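Local coordinates for protein MIP07328p (Drosophila melanogaster, PDB 6FKK) that probably acts as a membrane-bound axon guidance cue that binds semaphorin receptors and carries a chemorepellent signal between cells, at residues A[208-213]-A[271-276]; A[215-220]-A[226-231]; A[265-270]-A[298-303]; A[289-294]-A[383-388]. All coordinates share one frame; numbering follows the deposited sequence.

Interaction 1: A[208-213]-A[271-276]; sequences LFFFRE and QAISPI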
loop_
_atom_site.group_PDB
_atom_site.type_symbol
_atom_site.label_atom_id
_atom_site.label_comp_id
_atom_site.label_asym_id
_atom_site.label_seq_id
_atom_site.Cartn_x
_atom_site.Cartn_y
_atom_site.Cartn_z
ATOM N N LEU A 208 3.709 -6.457 -9.692
ATOM C CA LEU A 208 4.305 -6.717 -8.392
ATOM C C LEU A 208 3.211 -6.864 -7.343
ATOM O O LEU A 208 2.245 -6.099 -7.331
ATOM C CB LEU A 208 5.259 -5.587 -8.000
ATOM C CG LEU A 208 6.341 -5.224 -9.020
ATOM C CD1 LEU A 208 6.967 -3.884 -8.678
ATOM C CD2 LEU A 208 7.405 -6.305 -9.085
ATOM N N PHE A 209 3.365 -7.856 -6.469
ATOM C CA PHE A 209 2.446 -8.087 -5.365
ATOM C C PHE A 209 3.200 -7.993 -4.048
ATOM O O PHE A 209 4.331 -8.475 -3.935
ATOM C CB PHE A 209 1.767 -9.458 -5.478
ATOM C CG PHE A 209 0.906 -9.610 -6.698
ATOM C CD1 PHE A 209 1.455 -10.023 -7.900
ATOM C CD2 PHE A 209 -0.453 -9.342 -6.642
ATOM C CE1 PHE A 209 0.669 -10.164 -9.024
ATOM C CE2 PHE A 209 -1.245 -9.481 -7.763
ATOM C CZ PHE A 209 -0.684 -9.891 -8.958
ATOM N N PHE A 210 2.571 -7.372 -3.053
ATOM C CA PHE A 210 3.158 -7.204 -1.732
ATOM C C PHE A 210 2.260 -7.872 -0.702
ATOM O O PHE A 210 1.047 -7.633 -0.685
ATOM C CB PHE A 210 3.353 -5.723 -1.401
ATOM C CG PHE A 210 4.323 -5.023 -2.313
ATOM C CD1 PHE A 210 3.909 -4.530 -3.540
ATOM C CD2 PHE A 210 5.650 -4.869 -1.948
ATOM C CE1 PHE A 210 4.797 -3.892 -4.382
ATOM C CE2 PHE A 210 6.544 -4.229 -2.786
ATOM C CZ PHE A 210 6.117 -3.740 -4.005
ATOM N N PHE A 211 2.854 -8.705 0.151
ATOM C CA PHE A 211 2.082 -9.482 1.110
ATOM C C PHE A 211 3.007 -9.980 2.210
ATOM O O PHE A 211 4.233 -9.919 2.099
ATOM C CB PHE A 211 1.371 -10.658 0.431
ATOM C CG PHE A 211 2.307 -11.658 -0.192
ATOM C CD1 PHE A 211 2.790 -11.469 -1.477
ATOM C CD2 PHE A 211 2.697 -12.791 0.506
ATOM C CE1 PHE A 211 3.649 -12.387 -2.053
ATOM C CE2 PHE A 211 3.555 -13.713 -0.064
ATOM C CZ PHE A 211 4.032 -13.511 -1.345
ATOM N N ARG A 212 2.392 -10.477 3.281
ATOM C CA ARG A 212 3.088 -11.154 4.361
ATOM C C ARG A 212 2.608 -12.597 4.421
ATOM O O ARG A 212 1.448 -12.892 4.116
ATOM C CB ARG A 212 2.853 -10.456 5.706
ATOM C CG ARG A 212 1.390 -10.338 6.094
ATOM C CD ARG A 212 1.221 -9.543 7.381
ATOM N NE ARG A 212 -0.179 -9.457 7.793
ATOM C CZ ARG A 212 -1.013 -8.498 7.404
ATOM N NH1 ARG A 212 -0.588 -7.540 6.591
ATOM N NH2 ARG A 212 -2.271 -8.496 7.825
ATOM N N GLU A 213 3.508 -13.499 4.801
ATOM C CA GLU A 213 3.196 -14.922 4.780
ATOM C C GLU A 213 4.075 -15.642 5.791
ATOM O O GLU A 213 5.046 -15.087 6.309
ATOM C CB GLU A 213 3.396 -15.515 3.382
ATOM C CG GLU A 213 4.848 -15.536 2.931
ATOM C CD GLU A 213 5.072 -16.408 1.711
ATOM O OE1 GLU A 213 6.149 -16.294 1.088
ATOM O OE2 GLU A 213 4.172 -17.209 1.376
ATOM N N GLN A 271 2.025 -3.937 6.363
ATOM C CA GLN A 271 0.632 -3.635 6.669
ATOM C C GLN A 271 -0.025 -2.819 5.564
ATOM O O GLN A 271 -1.234 -2.939 5.338
ATOM C CB GLN A 271 0.529 -2.890 8.002
ATOM C CG GLN A 271 0.986 -3.695 9.208
ATOM C CD GLN A 271 0.062 -4.855 9.517
ATOM O OE1 GLN A 271 -1.147 -4.774 9.302
ATOM N NE2 GLN A 271 0.629 -5.947 10.018
ATOM N N ALA A 272 0.755 -1.988 4.876
ATOM C CA ALA A 272 0.223 -1.131 3.826
ATOM C C ALA A 272 1.364 -0.638 2.950
ATOM O O ALA A 272 2.513 -0.556 3.392
ATOM C CB ALA A 272 -0.544 0.062 4.404
ATOM N N ILE A 273 1.030 -0.308 1.701
ATOM C CA ILE A 273 1.970 0.301 0.773
ATOM C C ILE A 273 1.290 1.477 0.088
ATOM O O ILE A 273 0.063 1.594 0.061
ATOM C CB ILE A 273 2.498 -0.691 -0.287
ATOM C CG1 ILE A 273 1.363 -1.141 -1.211
ATOM C CG2 ILE A 273 3.171 -1.883 0.376
ATOM C CD1 ILE A 273 1.837 -1.911 -2.425
ATOM N N SER A 274 2.108 2.352 -0.460
ATOM C CA SER A 274 1.673 3.485 -1.252
ATOM C C SER A 274 1.890 3.199 -2.729
ATOM O O SER A 274 2.616 2.268 -3.090
ATOM C CB SER A 274 2.452 4.740 -0.847
ATOM O OG SER A 274 3.812 4.631 -1.229
ATOM N N PRO A 275 1.266 3.968 -3.621
ATOM C CA PRO A 275 1.599 3.850 -5.045
ATOM C C PRO A 275 3.057 4.208 -5.283
ATOM O O PRO A 275 3.745 4.751 -4.415
ATOM C CB PRO A 275 0.657 4.852 -5.722
ATOM C CG PRO A 275 -0.461 5.035 -4.758
ATOM C CD PRO A 275 0.145 4.897 -3.394
ATOM N N ILE A 276 3.539 3.890 -6.487
ATOM C CA ILE A 276 4.912 4.238 -6.828
ATOM C C ILE A 276 5.061 5.751 -6.823
ATOM O O ILE A 276 4.321 6.471 -7.506
ATOM C CB ILE A 276 5.308 3.641 -8.185
ATOM C CG1 ILE A 276 5.404 2.120 -8.088
ATOM C CG2 ILE A 276 6.640 4.216 -8.645
ATOM C CD1 ILE A 276 5.971 1.471 -9.330
#
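Phe210 and Ile273 are the nearest backbone pair, with CA atoms 8.0 Å apart on segments whose end-to-end directions differ by 170°, so the two run almost antiparallel but too far apart for backbone pairing. Side chains bridge the gap. Ile273 sends its CD1 methyl obliquely against the Phe210 ring, 3.5 Å from Phe210 CD1 and 4.0 Å from Phe210 CG, the two side chains crossing at about a right angle. With Ile273 CG1 set between the backbone N and the carbonyl carbon (chi1 66°), the branch ending in CD1 rises toward the ring, while CG2 stays beside the backbone N. Val198, Val229 and Ile285 also touch the Phe210 ring, which places it in an apolar layer. In the Sema beta-propeller this is consistent with packing between successive blades.

At the other end of the contact, the Gln271 amide lies over one face of the Arg212 guanidinium. Gln271 NE2 sits 3.9 Å above the guanidinium plane, over its centre, and the two flat groups are 27° from parallel. The Gln271 chain bends at its second torsion, which folds the amide back toward Arg212. Gln271 OE1 stays 3.9 Å from Arg212 NH1, so the groups stack and do not bond to each other. Their polar atoms have weak partners elsewhere: Arg212 NH1 with Ile270 O, Arg212 NH2 with Asp196 in a long ion pair, and Gln271 NE2 with Thr290 OG1. The contact therefore joins apolar packing to a flat amide-guanidinium stack that leaves the N-H groups to other acceptors.

Interaction 2: A[215-220]-A[226-231]; sequences SMEVMN and YSRVAR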
loop_
_atom_site.group_PDB
_atom_site.type_symbol
_atom_site.label_atom_id
_atom_site.label_comp_id
_atom_site.label_asym_id
_atom_site.label_seq_id
_atom_site.Cartn_x
_atom_site.Cartn_y
_atom_site.Cartn_z
ATOM N N SER A 215 6.854 -18.410 7.005
ATOM C CA SER A 215 8.202 -18.623 6.500
ATOM C C SER A 215 8.539 -20.106 6.486
ATOM O O SER A 215 8.284 -20.819 7.461
ATOM C CB SER A 215 9.226 -17.871 7.347
ATOM O OG SER A 215 10.542 -18.172 6.916
ATOM N N MET A 216 9.116 -20.559 5.376
ATOM C CA MET A 216 9.729 -21.876 5.297
ATOM C C MET A 216 11.238 -21.827 5.462
ATOM O O MET A 216 11.825 -22.785 5.973
ATOM C CB MET A 216 9.401 -22.538 3.956
ATOM C CG MET A 216 7.931 -22.831 3.737
ATOM S SD MET A 216 7.639 -23.585 2.126
ATOM C CE MET A 216 8.894 -24.865 2.109
ATOM N N GLU A 217 11.871 -20.723 5.056
ATOM C CA GLU A 217 13.327 -20.640 5.051
ATOM C C GLU A 217 13.928 -20.726 6.447
ATOM O O GLU A 217 15.129 -20.990 6.573
ATOM C CB GLU A 217 13.773 -19.346 4.368
ATOM C CG GLU A 217 13.146 -18.087 4.944
ATOM C CD GLU A 217 13.583 -16.836 4.208
ATOM O OE1 GLU A 217 14.560 -16.913 3.438
ATOM O OE2 GLU A 217 12.952 -15.777 4.394
ATOM N N VAL A 218 13.132 -20.503 7.496
ATOM C CA VAL A 218 13.632 -20.722 8.845
ATOM C C VAL A 218 13.937 -22.206 9.027
ATOM O O VAL A 218 13.265 -23.079 8.460
ATOM C CB VAL A 218 12.635 -20.221 9.904
ATOM C CG1 VAL A 218 12.679 -18.704 9.997
ATOM C CG2 VAL A 218 11.230 -20.690 9.575
ATOM N N MET A 219 14.974 -22.491 9.818
ATOM C CA MET A 219 15.476 -23.858 9.946
ATOM C C MET A 219 14.392 -24.812 10.434
ATOM O O MET A 219 14.148 -25.859 9.822
ATOM C CB MET A 219 16.679 -23.881 10.889
ATOM C CG MET A 219 16.603 -22.847 12.003
ATOM S SD MET A 219 17.631 -23.254 13.427
ATOM C CE MET A 219 16.731 -24.653 14.093
ATOM N N ASN A 220 13.729 -24.467 11.533
ATOM C CA ASN A 220 12.736 -25.336 12.148
ATOM C C ASN A 220 11.327 -25.110 11.614
ATOM O O ASN A 220 10.370 -25.621 12.204
ATOM C CB ASN A 220 12.749 -25.148 13.666
ATOM C CG ASN A 220 12.790 -23.689 14.069
ATOM O OD1 ASN A 220 13.548 -22.899 13.506
ATOM N ND2 ASN A 220 11.968 -23.320 15.043
ATOM N N TYR A 226 7.044 -13.315 7.412
ATOM C CA TYR A 226 7.955 -12.485 6.638
ATOM C C TYR A 226 7.171 -11.718 5.582
ATOM O O TYR A 226 6.135 -12.181 5.095
ATOM C CB TYR A 226 9.050 -13.323 5.958
ATOM C CG TYR A 226 10.101 -13.874 6.900
ATOM C CD1 TYR A 226 10.278 -13.340 8.168
ATOM C CD2 TYR A 226 10.920 -14.925 6.512
ATOM C CE1 TYR A 226 11.238 -13.844 9.030
ATOM C CE2 TYR A 226 11.884 -15.434 7.365
ATOM C CZ TYR A 226 12.038 -14.891 8.622
ATOM O OH TYR A 226 12.997 -15.396 9.472
ATOM N N SER A 227 7.672 -10.538 5.231
ATOM C CA SER A 227 7.069 -9.709 4.200
ATOM C C SER A 227 7.782 -9.940 2.875
ATOM O O SER A 227 9.013 -10.009 2.823
ATOM C CB SER A 227 7.130 -8.230 4.583
ATOM O OG SER A 227 6.470 -8.000 5.815
ATOM N N ARG A 228 7.002 -10.062 1.802
ATOM C CA ARG A 228 7.532 -10.438 0.501
ATOM C C ARG A 228 7.056 -9.473 -0.574
ATOM O O ARG A 228 5.997 -8.851 -0.456
ATOM C CB ARG A 228 7.106 -11.858 0.098
ATOM C CG ARG A 228 7.213 -12.906 1.190
ATOM C CD ARG A 228 8.630 -13.416 1.361
ATOM N NE ARG A 228 8.640 -14.734 1.988
ATOM C CZ ARG A 228 9.740 -15.377 2.362
ATOM N NH1 ARG A 228 10.928 -14.820 2.176
ATOM N NH2 ARG A 228 9.653 -16.575 2.923
ATOM N N VAL A 229 7.855 -9.362 -1.632
ATOM C CA VAL A 229 7.420 -8.795 -2.900
ATOM C C VAL A 229 7.555 -9.883 -3.955
ATOM O O VAL A 229 8.599 -10.537 -4.052
ATOM C CB VAL A 229 8.219 -7.533 -3.285
ATOM C CG1 VAL A 229 9.720 -7.799 -3.279
ATOM C CG2 VAL A 229 7.769 -7.015 -4.643
ATOM N N ALA A 230 6.489 -10.101 -4.717
ATOM C CA ALA A 230 6.474 -11.104 -5.769
ATOM C C ALA A 230 6.117 -10.442 -7.091
ATOM O O ALA A 230 5.498 -9.375 -7.125
ATOM C CB ALA A 230 5.487 -12.234 -5.452
ATOM N N ARG A 231 6.518 -11.080 -8.190
ATOM C CA ARG A 231 6.286 -10.517 -9.512
ATOM C C ARG A 231 5.905 -11.620 -10.488
ATOM O O ARG A 231 6.222 -12.796 -10.292
ATOM C CB ARG A 231 7.515 -9.757 -10.032
ATOM C CG ARG A 231 8.541 -10.612 -10.754
ATOM C CD ARG A 231 9.694 -9.755 -11.245
ATOM N NE ARG A 231 10.642 -10.511 -12.057
ATOM C CZ ARG A 231 11.758 -9.998 -12.567
ATOM N NH1 ARG A 231 12.061 -8.727 -12.344
ATOM N NH2 ARG A 231 12.568 -10.752 -13.296
#
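A salt bridge between Glu217 and Arg228, set beside the ring of Tyr226, closes the connection between strands 206-214 and 225-233 back onto the second of them. Arg228 NH1 donates to Glu217 OE2 over 3.2 Å with an N-H...O angle of 139°. It meets the oxygen from above the carboxylate plane, 59° out of it, so the pairing is not the coplanar kind. The stronger partner of Arg228 is Glu213, bound through NE, so the guanidinium bridges the carboxylates of Glu213 and Glu217. It is further backed by Tyr226 CB, lying over the centre of one face.

The two strands are antiparallel neighbours forming a beta-hairpin of the Sema propeller, and the long connection passes along the CD2-CE2 side of Tyr226. Ser215 brings CB to 3.5 Å from Tyr226 CD2. Glu217 CG lies in the ring plane at the edge, 3.8 Å from Tyr226 CE2. Glu217 CG occupies the position between the backbone N and the carbonyl carbon (chi1 54°), and from there the extended chain passes the ring to reach the arginine. At the phenol end, Val218 CG1 is 3.4 Å from Tyr226 OH. Arg254 adds a cation-pi contact to the same ring.

Interaction 3: A[265-270]-A[298-303]; sequences FYFDEI and GSAVCA. With NAG (2-acetamido-2-deoxy-beta-D-glucopyranose), chain B.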
loop_
_atom_site.group_PDB
_atom_site.type_symbol
_atom_site.label_atom_id
_atom_site.label_comp_id
_atom_site.label_asym_id
_atom_site.label_seq_id
_atom_site.Cartn_x
_atom_site.Cartn_y
_atom_site.Cartn_z
ATOM N N PHE A 265 17.008 -5.166 14.426
ATOM C CA PHE A 265 15.629 -5.181 14.904
ATOM C C PHE A 265 14.707 -5.132 13.691
ATOM O O PHE A 265 14.619 -4.103 13.015
ATOM C CB PHE A 265 15.371 -4.007 15.846
ATOM C CG PHE A 265 14.032 -4.054 16.527
ATOM C CD1 PHE A 265 12.921 -3.468 15.942
ATOM C CD2 PHE A 265 13.885 -4.679 17.754
ATOM C CE1 PHE A 265 11.688 -3.510 16.565
ATOM C CE2 PHE A 265 12.653 -4.723 18.382
ATOM C CZ PHE A 265 11.553 -4.137 17.786
ATOM N N TYR A 266 14.010 -6.233 13.427
ATOM C CA TYR A 266 13.213 -6.367 12.215
ATOM C C TYR A 266 11.759 -5.980 12.450
ATOM O O TYR A 266 11.195 -6.233 13.520
ATOM C CB TYR A 266 13.268 -7.802 11.686
ATOM C CG TYR A 266 14.604 -8.213 11.118
ATOM C CD1 TYR A 266 15.607 -8.710 11.938
ATOM C CD2 TYR A 266 14.858 -8.122 9.757
ATOM C CE1 TYR A 266 16.828 -9.097 11.419
ATOM C CE2 TYR A 266 16.075 -8.506 9.227
ATOM C CZ TYR A 266 17.057 -8.992 10.063
ATOM O OH TYR A 266 18.271 -9.377 9.543
ATOM N N PHE A 267 11.161 -5.363 11.437
ATOM C CA PHE A 267 9.716 -5.174 11.339
ATOM C C PHE A 267 9.265 -6.062 10.183
ATOM O O PHE A 267 9.376 -5.680 9.015
ATOM C CB PHE A 267 9.358 -3.709 11.106
ATOM C CG PHE A 267 9.888 -2.770 12.155
ATOM C CD1 PHE A 267 11.184 -2.285 12.080
ATOM C CD2 PHE A 267 9.081 -2.350 13.202
ATOM C CE1 PHE A 267 11.671 -1.414 13.036
ATOM C CE2 PHE A 267 9.565 -1.479 14.163
ATOM C CZ PHE A 267 10.861 -1.011 14.079
ATOM N N ASP A 268 8.764 -7.254 10.508
ATOM C CA ASP A 268 8.604 -8.313 9.521
ATOM C C ASP A 268 7.198 -8.431 8.946
ATOM O O ASP A 268 6.996 -9.230 8.027
ATOM C CB ASP A 268 9.003 -9.661 10.131
ATOM C CG ASP A 268 10.503 -9.850 10.197
ATOM O OD1 ASP A 268 11.201 -9.374 9.277
ATOM O OD2 ASP A 268 10.982 -10.479 11.166
ATOM N N GLU A 269 6.228 -7.672 9.448
ATOM C CA GLU A 269 4.836 -7.803 9.016
ATOM C C GLU A 269 4.397 -6.515 8.327
ATOM O O GLU A 269 4.031 -5.539 8.991
ATOM C CB GLU A 269 3.932 -8.144 10.198
ATOM C CG GLU A 269 4.220 -9.505 10.812
ATOM C CD GLU A 269 3.172 -9.928 11.821
ATOM O OE1 GLU A 269 2.358 -9.074 12.231
ATOM O OE2 GLU A 269 3.160 -11.117 12.200
ATOM N N ILE A 270 4.427 -6.520 6.994
ATOM C CA ILE A 270 3.983 -5.362 6.229
ATOM C C ILE A 270 2.477 -5.191 6.393
ATOM O O ILE A 270 1.728 -6.163 6.558
ATOM C CB ILE A 270 4.384 -5.515 4.750
ATOM C CG1 ILE A 270 4.212 -4.195 4.000
ATOM C CG2 ILE A 270 3.578 -6.617 4.083
ATOM C CD1 ILE A 270 4.846 -4.205 2.629
ATOM N N GLY A 298 5.869 -2.689 17.917
ATOM C CA GLY A 298 6.615 -1.687 17.177
ATOM C C GLY A 298 6.064 -1.513 15.783
ATOM O O GLY A 298 5.545 -2.455 15.177
ATOM N N SER A 299 6.177 -0.289 15.274
ATOM C CA SER A 299 5.774 0.047 13.918
ATOM C C SER A 299 6.899 0.809 13.239
ATOM O O SER A 299 7.710 1.466 13.899
ATOM C CB SER A 299 4.496 0.888 13.900
ATOM O OG SER A 299 3.465 0.242 14.620
ATOM N N ALA A 300 6.941 0.724 11.913
ATOM C CA ALA A 300 7.993 1.392 11.165
ATOM C C ALA A 300 7.510 1.711 9.760
ATOM O O ALA A 300 6.620 1.047 9.221
ATOM C CB ALA A 300 9.266 0.543 11.098
ATOM N N VAL A 301 8.118 2.738 9.171
ATOM C CA VAL A 301 7.897 3.106 7.779
ATOM C C VAL A 301 9.211 2.921 7.038
ATOM O O VAL A 301 10.223 3.537 7.393
ATOM C CB VAL A 301 7.393 4.550 7.636
ATOM C CG1 VAL A 301 7.357 4.944 6.169
ATOM C CG2 VAL A 301 6.020 4.696 8.262
ATOM N N CYS A 302 9.199 2.074 6.013
ATOM C CA CYS A 302 10.351 1.878 5.148
ATOM C C CYS A 302 9.984 2.232 3.716
ATOM O O CYS A 302 8.835 2.077 3.291
ATOM C CB CYS A 302 10.870 0.434 5.200
ATOM S SG CYS A 302 11.950 0.038 6.602
ATOM N N ALA A 303 10.978 2.712 2.977
ATOM C CA ALA A 303 10.838 3.009 1.560
ATOM C C ALA A 303 11.765 2.097 0.775
ATOM O O ALA A 303 12.888 1.817 1.206
ATOM C CB ALA A 303 11.160 4.475 1.260
HETATM C C1 NAG B . 18.581 -6.830 6.451
HETATM C C2 NAG B . 19.509 -8.035 6.385
HETATM C C3 NAG B . 20.493 -8.018 7.557
HETATM C C4 NAG B . 21.171 -6.657 7.701
HETATM C C5 NAG B . 20.144 -5.528 7.646
HETATM C C6 NAG B . 20.771 -4.154 7.622
HETATM C C7 NAG B . 18.605 -10.049 5.303
HETATM C C8 NAG B . 17.785 -11.290 5.489
HETATM N N2 NAG B . 18.745 -9.274 6.383
HETATM O O3 NAG B . 21.454 -9.042 7.325
HETATM O O4 NAG B . 21.811 -6.544 8.969
HETATM O O5 NAG B . 19.345 -5.645 6.466
HETATM O O6 NAG B . 21.604 -3.980 6.485
HETATM O O7 NAG B . 19.117 -9.764 4.225
#
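Tyr266 OH accepts a hydrogen bond from N2 of a 2-acetamido-2-deoxy-beta-D-glucopyranose unit, 3.2 Å away and with an N-H...O angle of 146°. The sugar nitrogen lies in the plane of the tyrosine ring, at its edge. The sugar belongs to a glycan attached to the protein itself, so this bond holds a surface sugar against the strand and does not mark a binding pocket.

The next residue, Phe267, makes the contact between the segments. Ala300 CB sits 3.4 Å from the centroid of the Phe267 ring and only 4° off the ring normal, a CH-pi contact centred on the face. The centring is confirmed by near-equal distances to the ring atoms, from 3.5 Å at Phe267 CG to 3.7 Å at Phe267 CZ. Phe267 CG lies opposite the carbonyl carbon (chi1 -57°), which carries the ring across to segment 298-303. Gly298 approaches at the ring edge, its C atom in plane and 3.9 Å from Phe267 CE2. The Phe265 ring in turn meets Phe267 CE1 at its own edge, and Phe289, from the strand between the two segments, also touches Phe267.

The Cys257-Cys302 disulfide ties segment 298-303 to strand 251-259 nearby. Strands 265-279 and 298-305 each pair antiparallel with strand 282-290, which lies between them; consecutive antiparallel strands in this order are consistent with one blade of the seven-bladed Sema beta-propeller.

Interaction 4: A[289-294]-A[383-388]; sequences FTTSVN and HHRLTA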
loop_
_atom_site.group_PDB
_atom_site.type_symbol
_atom_site.label_atom_id
_atom_site.label_comp_id
_atom_site.label_asym_id
_atom_site.label_seq_id
_atom_site.Cartn_x
_atom_site.Cartn_y
_atom_site.Cartn_z
ATOM N N PHE A 289 5.331 -1.220 8.288
ATOM C CA PHE A 289 5.630 -2.516 8.879
ATOM C C PHE A 289 5.376 -2.480 10.380
ATOM O O PHE A 289 5.617 -1.462 11.035
ATOM C CB PHE A 289 7.086 -2.924 8.625
ATOM C CG PHE A 289 7.428 -3.124 7.178
ATOM C CD1 PHE A 289 7.687 -2.040 6.355
ATOM C CD2 PHE A 289 7.520 -4.401 6.647
ATOM C CE1 PHE A 289 8.013 -2.225 5.026
ATOM C CE2 PHE A 289 7.846 -4.592 5.317
ATOM C CZ PHE A 289 8.092 -3.502 4.506
ATOM N N THR A 290 4.898 -3.600 10.918
ATOM C CA THR A 290 4.764 -3.793 12.353
ATOM C C THR A 290 5.556 -5.023 12.777
ATOM O O THR A 290 5.884 -5.886 11.959
ATOM C CB THR A 290 3.294 -3.950 12.776
ATOM O OG1 THR A 290 2.697 -5.040 12.061
ATOM C CG2 THR A 290 2.510 -2.672 12.504
ATOM N N THR A 291 5.865 -5.093 14.069
ATOM C CA THR A 291 6.582 -6.241 14.598
ATOM C C THR A 291 5.618 -7.387 14.881
ATOM O O THR A 291 4.397 -7.215 14.942
ATOM C CB THR A 291 7.332 -5.884 15.880
ATOM O OG1 THR A 291 6.393 -5.566 16.915
ATOM C CG2 THR A 291 8.244 -4.696 15.650
ATOM N N SER A 292 6.189 -8.574 15.059
ATOM C CA SER A 292 5.404 -9.747 15.391
ATOM C C SER A 292 5.027 -9.713 16.875
ATOM O O SER A 292 5.445 -8.834 17.633
ATOM C CB SER A 292 6.165 -11.013 15.010
ATOM O OG SER A 292 6.510 -10.992 13.633
ATOM N N VAL A 293 4.217 -10.691 17.292
ATOM C CA VAL A 293 3.577 -10.641 18.601
ATOM C C VAL A 293 4.561 -10.806 19.750
ATOM O O VAL A 293 4.231 -10.489 20.894
ATOM C CB VAL A 293 2.475 -11.715 18.669
ATOM C CG1 VAL A 293 1.417 -11.448 17.613
ATOM C CG2 VAL A 293 3.077 -13.097 18.473
ATOM N N ASN A 294 5.770 -11.301 19.483
ATOM C CA ASN A 294 6.717 -11.583 20.556
ATOM C C ASN A 294 7.623 -10.395 20.822
ATOM O O ASN A 294 7.764 -9.956 21.969
ATOM C CB ASN A 294 7.575 -12.798 20.196
ATOM C CG ASN A 294 8.061 -12.737 18.771
ATOM O OD1 ASN A 294 9.127 -12.195 18.500
ATOM N ND2 ASN A 294 7.230 -13.216 17.839
ATOM N N HIS A 383 1.288 2.645 22.513
ATOM C CA HIS A 383 -0.045 2.064 22.604
ATOM C C HIS A 383 -0.808 2.106 21.284
ATOM O O HIS A 383 -2.042 2.022 21.293
ATOM C CB HIS A 383 -0.851 2.766 23.699
ATOM C CG HIS A 383 -0.291 2.577 25.076
ATOM N ND1 HIS A 383 0.004 1.335 25.595
ATOM C CD2 HIS A 383 0.020 3.472 26.043
ATOM C CE1 HIS A 383 0.477 1.473 26.821
ATOM N NE2 HIS A 383 0.497 2.760 27.117
ATOM N N HIS A 384 -0.116 2.233 20.154
ATOM C CA HIS A 384 -0.774 2.215 18.857
ATOM C C HIS A 384 0.213 1.751 17.798
ATOM O O HIS A 384 1.431 1.876 17.953
ATOM C CB HIS A 384 -1.351 3.590 18.492
ATOM C CG HIS A 384 -0.328 4.681 18.424
ATOM N ND1 HIS A 384 -0.208 5.650 19.396
ATOM C CD2 HIS A 384 0.617 4.963 17.495
ATOM C CE1 HIS A 384 0.767 6.479 19.072
ATOM N NE2 HIS A 384 1.285 6.084 17.923
ATOM N N ARG A 385 -0.332 1.208 16.713
ATOM C CA ARG A 385 0.452 0.743 15.580
ATOM C C ARG A 385 0.070 1.530 14.334
ATOM O O ARG A 385 -1.072 1.980 14.195
ATOM C CB ARG A 385 0.234 -0.755 15.324
ATOM C CG ARG A 385 0.585 -1.664 16.493
ATOM C CD ARG A 385 0.128 -3.095 16.228
ATOM N NE ARG A 385 0.566 -4.024 17.269
ATOM C CZ ARG A 385 1.660 -4.775 17.186
ATOM N NH1 ARG A 385 2.430 -4.709 16.110
ATOM N NH2 ARG A 385 1.984 -5.594 18.178
ATOM N N LEU A 386 1.027 1.687 13.424
ATOM C CA LEU A 386 0.755 2.331 12.147
ATOM C C LEU A 386 -0.005 1.387 11.227
ATOM O O LEU A 386 0.218 0.172 11.232
ATOM C CB LEU A 386 2.054 2.775 11.479
ATOM C CG LEU A 386 2.908 3.814 12.214
ATOM C CD1 LEU A 386 4.134 4.165 11.386
ATOM C CD2 LEU A 386 2.110 5.068 12.544
ATOM N N THR A 387 -0.915 1.956 10.427
ATOM C CA THR A 387 -1.818 1.142 9.611
ATOM C C THR A 387 -1.917 1.605 8.162
ATOM O O THR A 387 -2.157 0.780 7.273
ATOM C CB THR A 387 -3.222 1.119 10.233
ATOM O OG1 THR A 387 -3.720 2.458 10.352
ATOM C CG2 THR A 387 -3.196 0.463 11.609
ATOM N N ALA A 388 -1.739 2.898 7.894
ATOM C CA ALA A 388 -1.935 3.454 6.561
ATOM C C ALA A 388 -0.732 4.301 6.167
ATOM O O ALA A 388 0.109 4.655 6.997
ATOM C CB ALA A 388 -3.222 4.288 6.487
#
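Arg385 CG points opposite the carbonyl carbon (chi1 -59°), and with chi2 at 171° the chain runs straight out to NE, carrying the guanidinium along to Thr290 and Thr291. This is where strand 282-290 of one sheet of the Sema beta-propeller ends beside the start of strand 386-396, an outer strand of the next four-stranded sheet, consistent with contact between neighbouring blades. The CA atoms of Thr290 and Arg385 are 7.0 Å apart.

Arg385 NH1 does most of the touching. It donates a weak hydrogen bond to Thr291 O, at 3.4 Å with an N-H...O angle of 147°. Thr290 CB lies in the guanidinium plane at its edge, 3.5 Å from the same NH1, so this nitrogen meets a carbonyl oxygen and the branch carbon of a threonine. The threonine side chains cross the arginine at about a right angle. Farther back along the arginine, Thr290 CG2 comes to 4.1 Å from Arg385 CB and 3.9 Å from Leu386 O.

The hydroxyls of the threonines are used elsewhere: Thr291 OG1 bonds to Ile296 O, and Thr290 OG1 makes a weak bond with Glu269 O. With the single polar link being weak, shape and buried surface carry much of the contact here. Segment 383-388 has further bonds of its own: Arg385 N bonds to Asp411 OD1, and Thr387 and Ala388 both face Gly409 in a classic beta bulge. Between these, the backbone N of Leu386 is hydrogen-bonded to Ser299 OG.

How the interactions relate
From the N terminus, strand 206-214 leads first into interaction 2, which closes a short hairpin connection onto strand 225-233. That loop is nested inside the longer one closed by interaction 1, when strand 265-279 returns alongside segment 208-213. Interaction 3 opens at 265-270, before interaction 1 closes at 271-276, so the two cross; it ends on strand 298-305. Interaction 4 opens between the two segments of interaction 3, on strand 282-290, and crosses it, closing a loop of 88 residues at strand 386-396. Interaction 1 probably joins two successive blades, interactions 2 and 3 each stay within one, and interaction 4 reaches the following sheet.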